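MIX1 (Leishmania major, PDB 3HA4) is of unknown function but forms homodimers with a TPR-like helical fold and probably serves as a scaffold for protein-protein interactions. Local coordinates at residues Ala21-Gln24 with Arg25-Pro29; Pro32-Pro35 with Leu36-Arg40; Ile71-Glu74 with Leu75-Leu79; Arg120-Lys123 with Asp124-Glu127. All coordinates share one frame; numbering follows the deposited sequence. Where two conformers were deposited one is given.

All four contacts run along a helix or round its end, but they differ in depth. Contact 1, on helix 19-27, is a surface turn held by backbone bonds and flanked by long polar side chains. Contact 2 opens helix 34-42 and is partly buried, with aromatic and apolar groups on its inner side. Contact 3, on helix 70-81, is the most buried; there, side-chain donors turn back onto the helix's own carbonyls. Contact 4 returns to the surface, where an asparagine caps helix 123-137. Contacts 2 and 3 pack together, centres about 14 Å apart, whereas within one subunit contacts 1 and 4 touch no other contact. Contacts 2, 3 and 4 all reach the second subunit.

Contact 1 of 4, residues Ala21-Gln24 with Arg25-Pro29; sequences AQRQ and RHNDP
Arg-25 lays the start of its side chain against the carbonyl of Ala-21, one turn back along the helix. Its CG stands 3.1 Å from Ala-21 O, because the first torsion (chi1 -54°) sets CG beside the backbone N that also bonds to this oxygen. One residue on, the fit is as close, with His-26 CB 3.0 Å from Gln-22 O. Backbone bonds hold this tight side: Arg-25 N, His-26 N and Asn-27 N donate to the carbonyls of Ala-21, Gln-22 and Arg-23. Toward solvent the fit is looser. Arg-23 is modelled in two conformers, so its loose approach to the side chain of Asn-27 and its salt bridge to Glu-20 describe one of them. The extended chain of Arg-25 leaves the helix surface, and its NH1 binds the carbonyl of His-63; Asp-28 bonds to Tyr-64. Asn-27 N also makes a weak bond to Gln-24 O at 3.3 Å, so its N-H is divided between acceptors three and four residues back, as is common in the last turn of an alpha-helix before the chain departs.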
loop_
_atom_site.group_PDB
_atom_site.type_symbol
_atom_site.label_atom_id
_atom_site.label_comp_id
_atom_site.label_asym_id
_atom_site.label_seq_id
_atom_site.Cartn_x
_atom_site.Cartn_y
_atom_site.Cartn_z
ATOM N N ALA A 21 -21.965 -4.796 15.551
ATOM C CA ALA A 21 -21.337 -5.762 14.707
ATOM C C ALA A 21 -19.858 -5.573 14.711
ATOM O O ALA A 21 -19.134 -6.473 14.465
ATOM C CB ALA A 21 -21.864 -5.648 13.333
ATOM N N GLN A 22 -19.414 -4.377 15.003
ATOM C CA GLN A 22 -18.012 -4.065 14.949
ATOM C C GLN A 22 -17.290 -4.469 16.183
ATOM O O GLN A 22 -16.147 -4.792 16.133
ATOM C CB GLN A 22 -17.820 -2.582 14.741
ATOM C CG GLN A 22 -18.297 -2.130 13.420
ATOM C CD GLN A 22 -18.009 -0.678 13.154
ATOM O OE1 GLN A 22 -18.546 -0.094 12.235
ATOM N NE2 GLN A 22 -17.157 -0.099 13.954
ATOM N N ARG A 23 -17.976 -4.418 17.303
ATOM C CA ARG A 23 -17.415 -4.822 18.558
ATOM C C ARG A 23 -17.327 -6.315 18.568
ATOM O O ARG A 23 -16.424 -6.854 19.117
ATOM C CB ARG A 23 -18.274 -4.311 19.706
ATOM C CG ARG A 23 -17.641 -4.400 21.060
ATOM C CD ARG A 23 -18.678 -4.368 22.170
ATOM N NE ARG A 23 -19.165 -5.693 22.542
ATOM C CZ ARG A 23 -20.336 -6.177 22.172
ATOM N NH1 ARG A 23 -21.143 -5.448 21.440
ATOM N NH2 ARG A 23 -20.697 -7.386 22.528
ATOM N N GLN A 24 -18.266 -6.981 17.929
ATOM C CA GLN A 24 -18.208 -8.424 17.848
ATOM C C GLN A 24 -17.096 -8.975 17.024
ATOM O O GLN A 24 -16.458 -9.877 17.441
ATOM C CB GLN A 24 -19.487 -8.991 17.272
ATOM C CG GLN A 24 -20.712 -8.744 18.025
ATOM C CD GLN A 24 -21.891 -9.070 17.221
ATOM O OE1 GLN A 24 -22.578 -8.215 16.746
ATOM N NE2 GLN A 24 -22.134 -10.313 17.052
ATOM N N ARG A 25 -16.871 -8.428 15.846
ATOM C CA ARG A 25 -15.836 -8.905 14.964
ATOM C C ARG A 25 -14.485 -8.521 15.466
ATOM O O ARG A 25 -13.500 -9.149 15.235
ATOM C CB ARG A 25 -16.053 -8.353 13.574
ATOM C CG ARG A 25 -17.383 -8.613 13.048
ATOM C CD ARG A 25 -17.585 -8.016 11.721
ATOM N NE ARG A 25 -18.826 -8.515 11.171
ATOM C CZ ARG A 25 -19.239 -8.354 9.926
ATOM N NH1 ARG A 25 -18.522 -7.683 9.060
ATOM N NH2 ARG A 25 -20.375 -8.880 9.544
ATOM N N HIS A 26 -14.451 -7.450 16.178
ATOM C CA HIS A 26 -13.225 -7.006 16.691
ATOM C C HIS A 26 -12.815 -7.895 17.844
ATOM O O HIS A 26 -11.672 -8.162 18.053
ATOM C CB HIS A 26 -13.369 -5.569 17.093
ATOM C CG HIS A 26 -12.183 -5.037 17.778
ATOM N ND1 HIS A 26 -12.081 -5.004 19.139
ATOM C CD2 HIS A 26 -11.027 -4.551 17.294
ATOM C CE1 HIS A 26 -10.910 -4.510 19.468
ATOM N NE2 HIS A 26 -10.251 -4.226 18.367
ATOM N N ASN A 27 -13.771 -8.389 18.583
ATOM C CA ASN A 27 -13.473 -9.273 19.671
ATOM C C ASN A 27 -13.185 -10.678 19.226
ATOM O O ASN A 27 -12.681 -11.430 19.982
ATOM C CB ASN A 27 -14.621 -9.279 20.658
ATOM C CG ASN A 27 -14.661 -8.071 21.516
ATOM O OD1 ASN A 27 -13.687 -7.381 21.683
ATOM N ND2 ASN A 27 -15.796 -7.821 22.083
ATOM N N ASP A 28 -13.476 -11.010 17.984
ATOM C CA ASP A 28 -13.281 -12.345 17.440
ATOM C C ASP A 28 -11.827 -12.775 17.623
ATOM O O ASP A 28 -10.905 -12.106 17.165
ATOM C CB ASP A 28 -13.694 -12.367 15.966
ATOM C CG ASP A 28 -13.702 -13.763 15.347
ATOM O OD1 ASP A 28 -13.272 -14.757 15.978
ATOM O OD2 ASP A 28 -14.151 -13.854 14.188
ATOM N N PRO A 29 -11.639 -13.901 18.268
ATOM C CA PRO A 29 -10.342 -14.462 18.557
ATOM C C PRO A 29 -9.613 -14.845 17.303
ATOM O O PRO A 29 -8.434 -14.938 17.293
ATOM C CB PRO A 29 -10.710 -15.694 19.334
ATOM C CG PRO A 29 -11.988 -15.460 19.800
ATOM C CD PRO A 29 -12.687 -14.730 18.838
#

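Contact 2 of 4, residues Pro32-Pro35 with Leu36-Arg40; sequences PPWP and LLHQR
The indole of Trp-34 has CB of His-38 over one of its faces, and the imidazole beyond that carbon leans obliquely to it. The six-membered ring of Trp-34 and the ring of His-38 have centroids 5.4 Å apart and planes at 32°, neither stacked nor edge-to-face; the nearest side-chain atoms are Trp-34 CZ2 and His-38 CD2, at 4.4 Å. Both residues hold CG trans to the backbone N (chi1 -180° for Trp-34, 171° for His-38), which sends the two rings off the same side of the helix. The indole is fixed further by a bond from NE1 to Asp-68 and by an edge-to-face pairing with Tyr-65. A second flat group, the guanidinium of Arg-40, carries CD2 of Leu-36 over the centre of one face, 3.6 Å above it. The backbone beneath begins the helix. Pro-33 occupies the N-cap position, and its carbonyl takes the N-H of Leu-37 in its own plane at 3.2 Å, with a weak bond from Leu-36 N besides. Pro-35 falls in the first turn, where its missing N-H costs no helical bond, and its O receives Gln-39 N. His-38 N to Trp-34 O, at 2.8 Å, is the shortest of these links. Within the subunit, Leu-37 packs on Thr-61 of helix 54-64 and, with Trp-34, on Ile-71 of helix 70-81; toward helix 123-137 of the second subunit, Pro-35, His-38 and Gln-39 meet Glu-127, Ile-128 and Met-131.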
loop_
_atom_site.group_PDB
_atom_site.type_symbol
_atom_site.label_atom_id
_atom_site.label_comp_id
_atom_site.label_asym_id
_atom_site.label_seq_id
_atom_site.Cartn_x
_atom_site.Cartn_y
_atom_site.Cartn_z
ATOM N N PRO A 32 -7.423 -11.770 12.214
ATOM C CA PRO A 32 -6.019 -11.481 11.914
ATOM C C PRO A 32 -5.762 -10.040 12.282
ATOM O O PRO A 32 -6.561 -9.178 11.929
ATOM C CB PRO A 32 -5.934 -11.636 10.384
ATOM C CG PRO A 32 -7.234 -12.296 9.970
ATOM C CD PRO A 32 -8.244 -11.893 10.998
ATOM N N PRO A 33 -4.676 -9.766 13.004
ATOM C CA PRO A 33 -4.435 -8.335 13.207
ATOM C C PRO A 33 -4.163 -7.670 11.854
ATOM O O PRO A 33 -3.555 -8.287 10.975
ATOM C CB PRO A 33 -3.191 -8.301 14.110
ATOM C CG PRO A 33 -3.061 -9.710 14.650
ATOM C CD PRO A 33 -3.659 -10.618 13.635
ATOM N N TRP A 34 -4.611 -6.427 11.701
ATOM C CA TRP A 34 -4.474 -5.692 10.446
ATOM C C TRP A 34 -3.016 -5.566 9.939
ATOM O O TRP A 34 -2.760 -5.725 8.744
ATOM C CB TRP A 34 -5.177 -4.325 10.554
ATOM C CG TRP A 34 -5.103 -3.484 9.309
ATOM C CD1 TRP A 34 -5.974 -3.494 8.254
ATOM C CD2 TRP A 34 -4.087 -2.523 8.982
ATOM N NE1 TRP A 34 -5.567 -2.599 7.296
ATOM C CE2 TRP A 34 -4.416 -1.985 7.716
ATOM C CE3 TRP A 34 -2.938 -2.061 9.639
ATOM C CZ2 TRP A 34 -3.634 -1.006 7.091
ATOM C CZ3 TRP A 34 -2.161 -1.087 9.018
ATOM C CH2 TRP A 34 -2.514 -0.572 7.755
ATOM N N PRO A 35 -2.067 -5.322 10.801
ATOM C CA PRO A 35 -0.735 -5.154 10.298
ATOM C C PRO A 35 -0.115 -6.396 9.771
ATOM O O PRO A 35 0.639 -6.292 8.885
ATOM C CB PRO A 35 -0.003 -4.630 11.505
ATOM C CG PRO A 35 -0.978 -3.995 12.239
ATOM C CD PRO A 35 -2.138 -4.817 12.162
ATOM N N LEU A 36 -0.438 -7.558 10.284
ATOM C CA LEU A 36 0.093 -8.777 9.721
ATOM C C LEU A 36 -0.595 -9.147 8.418
ATOM O O LEU A 36 -0.002 -9.700 7.543
ATOM C CB LEU A 36 0.038 -9.905 10.742
ATOM C CG LEU A 36 0.223 -11.313 10.198
ATOM C CD1 LEU A 36 1.631 -11.738 9.995
ATOM C CD2 LEU A 36 -0.523 -12.323 10.938
ATOM N N LEU A 37 -1.863 -8.802 8.329
ATOM C CA LEU A 37 -2.671 -8.946 7.148
ATOM C C LEU A 37 -2.204 -8.053 6.034
ATOM O O LEU A 37 -2.133 -8.449 4.912
ATOM C CB LEU A 37 -4.117 -8.661 7.491
ATOM C CG LEU A 37 -5.167 -8.877 6.427
ATOM C CD1 LEU A 37 -5.110 -10.225 5.871
ATOM C CD2 LEU A 37 -6.517 -8.557 6.896
ATOM N N HIS A 38 -1.863 -6.834 6.364
ATOM C CA HIS A 38 -1.304 -5.944 5.405
ATOM C C HIS A 38 0.032 -6.463 4.937
ATOM O O HIS A 38 0.331 -6.439 3.793
ATOM C CB HIS A 38 -1.181 -4.559 5.988
ATOM C CG HIS A 38 -0.413 -3.617 5.130
ATOM N ND1 HIS A 38 0.950 -3.531 5.168
ATOM C CD2 HIS A 38 -0.816 -2.725 4.209
ATOM C CE1 HIS A 38 1.355 -2.627 4.309
ATOM N NE2 HIS A 38 0.303 -2.122 3.715
ATOM N N GLN A 39 0.824 -6.949 5.853
ATOM C CA GLN A 39 2.114 -7.553 5.549
ATOM C C GLN A 39 2.002 -8.802 4.653
ATOM O O GLN A 39 2.832 -9.021 3.767
ATOM C CB GLN A 39 2.872 -7.860 6.837
ATOM C CG GLN A 39 4.259 -8.434 6.639
ATOM C CD GLN A 39 4.922 -8.783 7.965
ATOM O OE1 GLN A 39 5.994 -8.276 8.294
ATOM N NE2 GLN A 39 4.269 -9.637 8.740
ATOM N N ARG A 40 0.958 -9.576 4.829
ATOM C CA ARG A 40 0.749 -10.750 4.036
ATOM C C ARG A 40 0.330 -10.422 2.636
ATOM O O ARG A 40 0.673 -11.078 1.699
ATOM C CB ARG A 40 -0.302 -11.592 4.696
ATOM C CG ARG A 40 0.256 -12.668 5.477
ATOM C CD ARG A 40 -0.653 -13.272 6.452
ATOM N NE ARG A 40 0.151 -13.957 7.435
ATOM C CZ ARG A 40 -0.299 -14.823 8.324
ATOM N NH1 ARG A 40 -1.570 -15.123 8.374
ATOM N NH2 ARG A 40 0.524 -15.389 9.162
#

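Contact 3 of 4, residues Ile71-Glu74 with Leu75-Leu79; sequences IPLE and LTQVL
Ile-71 lies alongside Leu-75, pointing the same way, with its CG2 branch 3.6 Å from CD2 of Leu-75. The same leucine methyl also sits over the carbonyl oxygen of Ile-71, which receives the nearly straight bond from Leu-75 N (2.8 Å, 175° at the hydrogen). One residue on, Thr-76 turns OG1 back along the helix (chi1 -63°), to 2.8 Å from Pro-72 O. That oxygen is gripped twice, since Thr-76 N reaches it at 2.9 Å from the other face of the carbonyl plane. A buried hydroxyl is thus satisfied within its own helix, a familiar way for threonine to sit in a helical core. Helix 70-81 runs through the centre of this TPR-like bundle, with Leu-75 against Val-41 of helix 34-42 and Met-97 of helix 94-109, and Leu-73 and Thr-76 against helix 123-137. Gln-77 repeats the double grip: its chain folds at chi2 (-38°), so that NE2 comes back to Leu-73 O at 3.2 Å while its backbone N takes the opposite face of the same carbonyl. The side chain of Glu-74 crosses that of Gln-77 at about a right angle, OE2 of Glu-74 3.9 Å from Gln-77 CG, and this oxygen forms a salt bridge with Arg-45. Gln-77 also packs on Val-42 of the second subunit.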
loop_
_atom_site.group_PDB
_atom_site.type_symbol
_atom_site.label_atom_id
_atom_site.label_comp_id
_atom_site.label_asym_id
_atom_site.label_seq_id
_atom_site.Cartn_x
_atom_site.Cartn_y
_atom_site.Cartn_z
ATOM N N ILE A 71 -5.257 -1.759 2.326
ATOM C CA ILE A 71 -5.210 -3.107 1.801
ATOM C C ILE A 71 -5.881 -3.194 0.426
ATOM O O ILE A 71 -5.320 -3.788 -0.495
ATOM C CB ILE A 71 -5.754 -4.126 2.823
ATOM C CG1 ILE A 71 -4.739 -4.268 3.964
ATOM C CG2 ILE A 71 -6.041 -5.476 2.148
ATOM C CD1 ILE A 71 -5.113 -5.266 5.042
ATOM N N PRO A 72 -7.072 -2.583 0.271
ATOM C CA PRO A 72 -7.697 -2.541 -1.063
ATOM C C PRO A 72 -6.824 -1.873 -2.124
ATOM O O PRO A 72 -6.818 -2.307 -3.277
ATOM C CB PRO A 72 -8.973 -1.738 -0.822
ATOM C CG PRO A 72 -9.319 -2.063 0.603
ATOM C CD PRO A 72 -7.997 -2.123 1.321
ATOM N N LEU A 73 -6.094 -0.835 -1.735
ATOM C CA LEU A 73 -5.133 -0.211 -2.628
ATOM C C LEU A 73 -4.073 -1.234 -3.070
ATOM O O LEU A 73 -3.769 -1.368 -4.256
ATOM C CB LEU A 73 -4.472 0.980 -1.927
ATOM C CG LEU A 73 -3.459 1.814 -2.709
ATOM C CD1 LEU A 73 -4.169 2.587 -3.793
ATOM C CD2 LEU A 73 -2.715 2.746 -1.774
ATOM N N GLU A 74 -3.528 -1.971 -2.109
ATOM C CA GLU A 74 -2.514 -2.986 -2.394
ATOM C C GLU A 74 -3.067 -4.119 -3.274
ATOM O O GLU A 74 -2.434 -4.528 -4.253
ATOM C CB GLU A 74 -1.947 -3.529 -1.090
ATOM C CG GLU A 74 -0.513 -3.971 -1.189
ATOM C CD GLU A 74 0.398 -2.838 -1.611
ATOM O OE1 GLU A 74 0.816 -2.018 -0.751
ATOM O OE2 GLU A 74 0.694 -2.776 -2.819
ATOM N N LEU A 75 -4.254 -4.611 -2.934
ATOM C CA LEU A 75 -4.945 -5.582 -3.771
ATOM C C LEU A 75 -5.187 -5.074 -5.198
ATOM O O LEU A 75 -5.096 -5.843 -6.162
ATOM C CB LEU A 75 -6.269 -5.983 -3.121
ATOM C CG LEU A 75 -6.334 -7.264 -2.290
ATOM C CD1 LEU A 75 -4.971 -7.897 -2.109
ATOM C CD2 LEU A 75 -6.980 -6.974 -0.965
ATOM N N THR A 76 -5.502 -3.784 -5.336
ATOM C CA THR A 76 -5.681 -3.201 -6.659
ATOM C C THR A 76 -4.413 -3.370 -7.492
ATOM O O THR A 76 -4.484 -3.742 -8.660
ATOM C CB THR A 76 -6.050 -1.710 -6.601
ATOM O OG1 THR A 76 -7.301 -1.554 -5.933
ATOM C CG2 THR A 76 -6.175 -1.146 -8.002
ATOM N N GLN A 77 -3.256 -3.095 -6.890
ATOM C CA GLN A 77 -1.976 -3.351 -7.567
ATOM C C GLN A 77 -1.816 -4.837 -7.918
ATOM O O GLN A 77 -1.313 -5.167 -8.992
ATOM C CB GLN A 77 -0.771 -2.873 -6.735
ATOM C CG GLN A 77 -0.878 -1.454 -6.185
ATOM C CD GLN A 77 -1.553 -0.483 -7.154
ATOM O OE1 GLN A 77 -1.249 -0.443 -8.350
ATOM N NE2 GLN A 77 -2.480 0.299 -6.631
ATOM N N VAL A 78 -2.236 -5.731 -7.018
ATOM C CA VAL A 78 -2.253 -7.159 -7.351
ATOM C C VAL A 78 -3.133 -7.436 -8.577
ATOM O O VAL A 78 -2.696 -8.085 -9.517
ATOM C CB VAL A 78 -2.638 -8.068 -6.149
ATOM C CG1 VAL A 78 -2.760 -9.518 -6.583
ATOM C CG2 VAL A 78 -1.609 -7.949 -5.040
ATOM N N LEU A 79 -4.360 -6.922 -8.584
ATOM C CA LEU A 79 -5.236 -7.092 -9.748
ATOM C C LEU A 79 -4.692 -6.395 -11.008
ATOM O O LEU A 79 -4.768 -6.934 -12.111
ATOM C CB LEU A 79 -6.645 -6.602 -9.437
ATOM C CG LEU A 79 -7.281 -7.269 -8.229
ATOM C CD1 LEU A 79 -8.639 -6.644 -7.904
ATOM C CD2 LEU A 79 -7.402 -8.750 -8.508
#

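Contact 4 of 4, residues Arg120-Lys123 with Asp124-Glu127; sequences RVNK and DVEE
Asp-124 places its CB 3.5 Å from OD1 of Asn-122, and the two side chains pass at a slant, carboxylate and amide planes 71° apart. Val-125 follows and makes the capping bond: its backbone N donates to Asn-122 OD1 at 2.8 Å, in the plane of the side-chain carbonyl and almost straight (169° at the hydrogen). Asn-122 is the N-cap of helix 123-137. Its chi1 of 72° folds the amide back over the main chain, bringing OD1 to an N-H of the first turn, which has no carbonyl one turn back to bond to. The other end of the amide is also occupied, ND2 bonding to Gly-118 O of the second subunit, which ties the capping residue to the dimer partner. The side chain of Val-125 crosses Val-121 at about a right angle, with CG1 of Val-121 and CG1 of Val-125 3.7 Å apart, while CG2 of Val-125 rests 3.6 Å from Arg-120 O. Val-121 is itself the centre of an inverse gamma turn, which brings the chain round to the cap. Glu-126 then lays its CB against CG1 of Val-121, at 3.8 Å. Glu-127 N makes a weak bond to Lys-123 O at 3.4 Å. Around this helix start, Val-121 and Glu-126 pack on Val-108 and Lys-109 at the end of helix 94-109, Val-125 meets Trp-69 just ahead of helix 70-81, Asp-124 touches Asn-117 of the second subunit, and Glu-127 packs on Pro-35 of helix 34-42 of the second subunit.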
loop_
_atom_site.group_PDB
_atom_site.type_symbol
_atom_site.label_atom_id
_atom_site.label_comp_id
_atom_site.label_asym_id
_atom_site.label_seq_id
_atom_site.Cartn_x
_atom_site.Cartn_y
_atom_site.Cartn_z
ATOM N N ARG A 120 -6.422 8.472 8.175
ATOM C CA ARG A 120 -7.483 9.390 7.859
ATOM C C ARG A 120 -7.478 9.768 6.421
ATOM O O ARG A 120 -6.439 10.060 5.864
ATOM C CB ARG A 120 -7.392 10.657 8.708
ATOM C CG ARG A 120 -6.022 10.962 9.247
ATOM C CD ARG A 120 -6.039 12.273 10.014
ATOM N NE ARG A 120 -5.745 12.106 11.436
ATOM C CZ ARG A 120 -6.301 12.834 12.396
ATOM N NH1 ARG A 120 -7.180 13.778 12.069
ATOM N NH2 ARG A 120 -5.981 12.626 13.673
ATOM N N VAL A 121 -8.671 9.771 5.848
ATOM C CA VAL A 121 -8.880 10.201 4.504
ATOM C C VAL A 121 -8.862 11.705 4.469
ATOM O O VAL A 121 -9.825 12.373 4.206
ATOM C CB VAL A 121 -10.109 9.597 3.924
ATOM C CG1 VAL A 121 -10.168 9.876 2.505
ATOM C CG2 VAL A 121 -10.025 8.149 4.094
ATOM N N ASN A 122 -7.696 12.215 4.744
ATOM C CA ASN A 122 -7.413 13.552 4.437
ATOM C C ASN A 122 -7.634 13.530 2.969
ATOM O O ASN A 122 -8.282 12.665 2.463
ATOM C CB ASN A 122 -5.988 13.856 4.774
ATOM C CG ASN A 122 -5.061 13.235 3.839
ATOM O OD1 ASN A 122 -5.450 12.835 2.779
ATOM N ND2 ASN A 122 -3.813 13.163 4.206
ATOM N N LYS A 123 -7.104 14.498 2.275
ATOM C CA LYS A 123 -7.573 14.799 0.960
ATOM C C LYS A 123 -6.710 14.169 -0.087
ATOM O O LYS A 123 -7.139 13.886 -1.155
ATOM C CB LYS A 123 -7.642 16.314 0.835
ATOM C CG LYS A 123 -8.251 16.965 2.112
ATOM C CD LYS A 123 -7.280 17.859 2.904
ATOM C CE LYS A 123 -6.469 17.117 3.931
ATOM N NZ LYS A 123 -6.899 17.489 5.281
ATOM N N ASP A 124 -5.474 13.946 0.264
ATOM C CA ASP A 124 -4.544 13.251 -0.566
ATOM C C ASP A 124 -4.922 11.813 -0.655
ATOM O O ASP A 124 -4.741 11.199 -1.651
ATOM C CB ASP A 124 -3.191 13.314 0.086
ATOM C CG ASP A 124 -2.425 14.495 -0.314
ATOM O OD1 ASP A 124 -2.343 14.766 -1.500
ATOM O OD2 ASP A 124 -1.894 15.145 0.568
ATOM N N VAL A 125 -5.419 11.278 0.438
ATOM C CA VAL A 125 -5.786 9.905 0.513
ATOM C C VAL A 125 -6.995 9.677 -0.324
ATOM O O VAL A 125 -7.125 8.649 -0.902
ATOM C CB VAL A 125 -6.117 9.502 1.915
ATOM C CG1 VAL A 125 -6.903 8.307 1.905
ATOM C CG2 VAL A 125 -4.900 9.269 2.676
ATOM N N GLU A 126 -7.876 10.651 -0.405
ATOM C CA GLU A 126 -9.070 10.469 -1.167
ATOM C C GLU A 126 -8.770 10.521 -2.604
ATOM O O GLU A 126 -9.540 10.078 -3.390
ATOM C CB GLU A 126 -10.049 11.552 -0.886
ATOM C CG GLU A 126 -10.882 11.816 -2.066
ATOM C CD GLU A 126 -12.111 12.559 -1.730
ATOM O OE1 GLU A 126 -12.878 12.855 -2.646
ATOM O OE2 GLU A 126 -12.315 12.859 -0.550
ATOM N N GLU A 127 -7.641 11.093 -2.952
ATOM C CA GLU A 127 -7.231 11.194 -4.326
ATOM C C GLU A 127 -6.562 9.936 -4.802
ATOM O O GLU A 127 -6.759 9.530 -5.889
ATOM C CB GLU A 127 -6.283 12.372 -4.494
ATOM C CG GLU A 127 -6.943 13.713 -4.715
ATOM C CD GLU A 127 -5.959 14.857 -4.782
ATOM O OE1 GLU A 127 -4.929 14.708 -5.429
ATOM O OE2 GLU A 127 -6.207 15.916 -4.205
#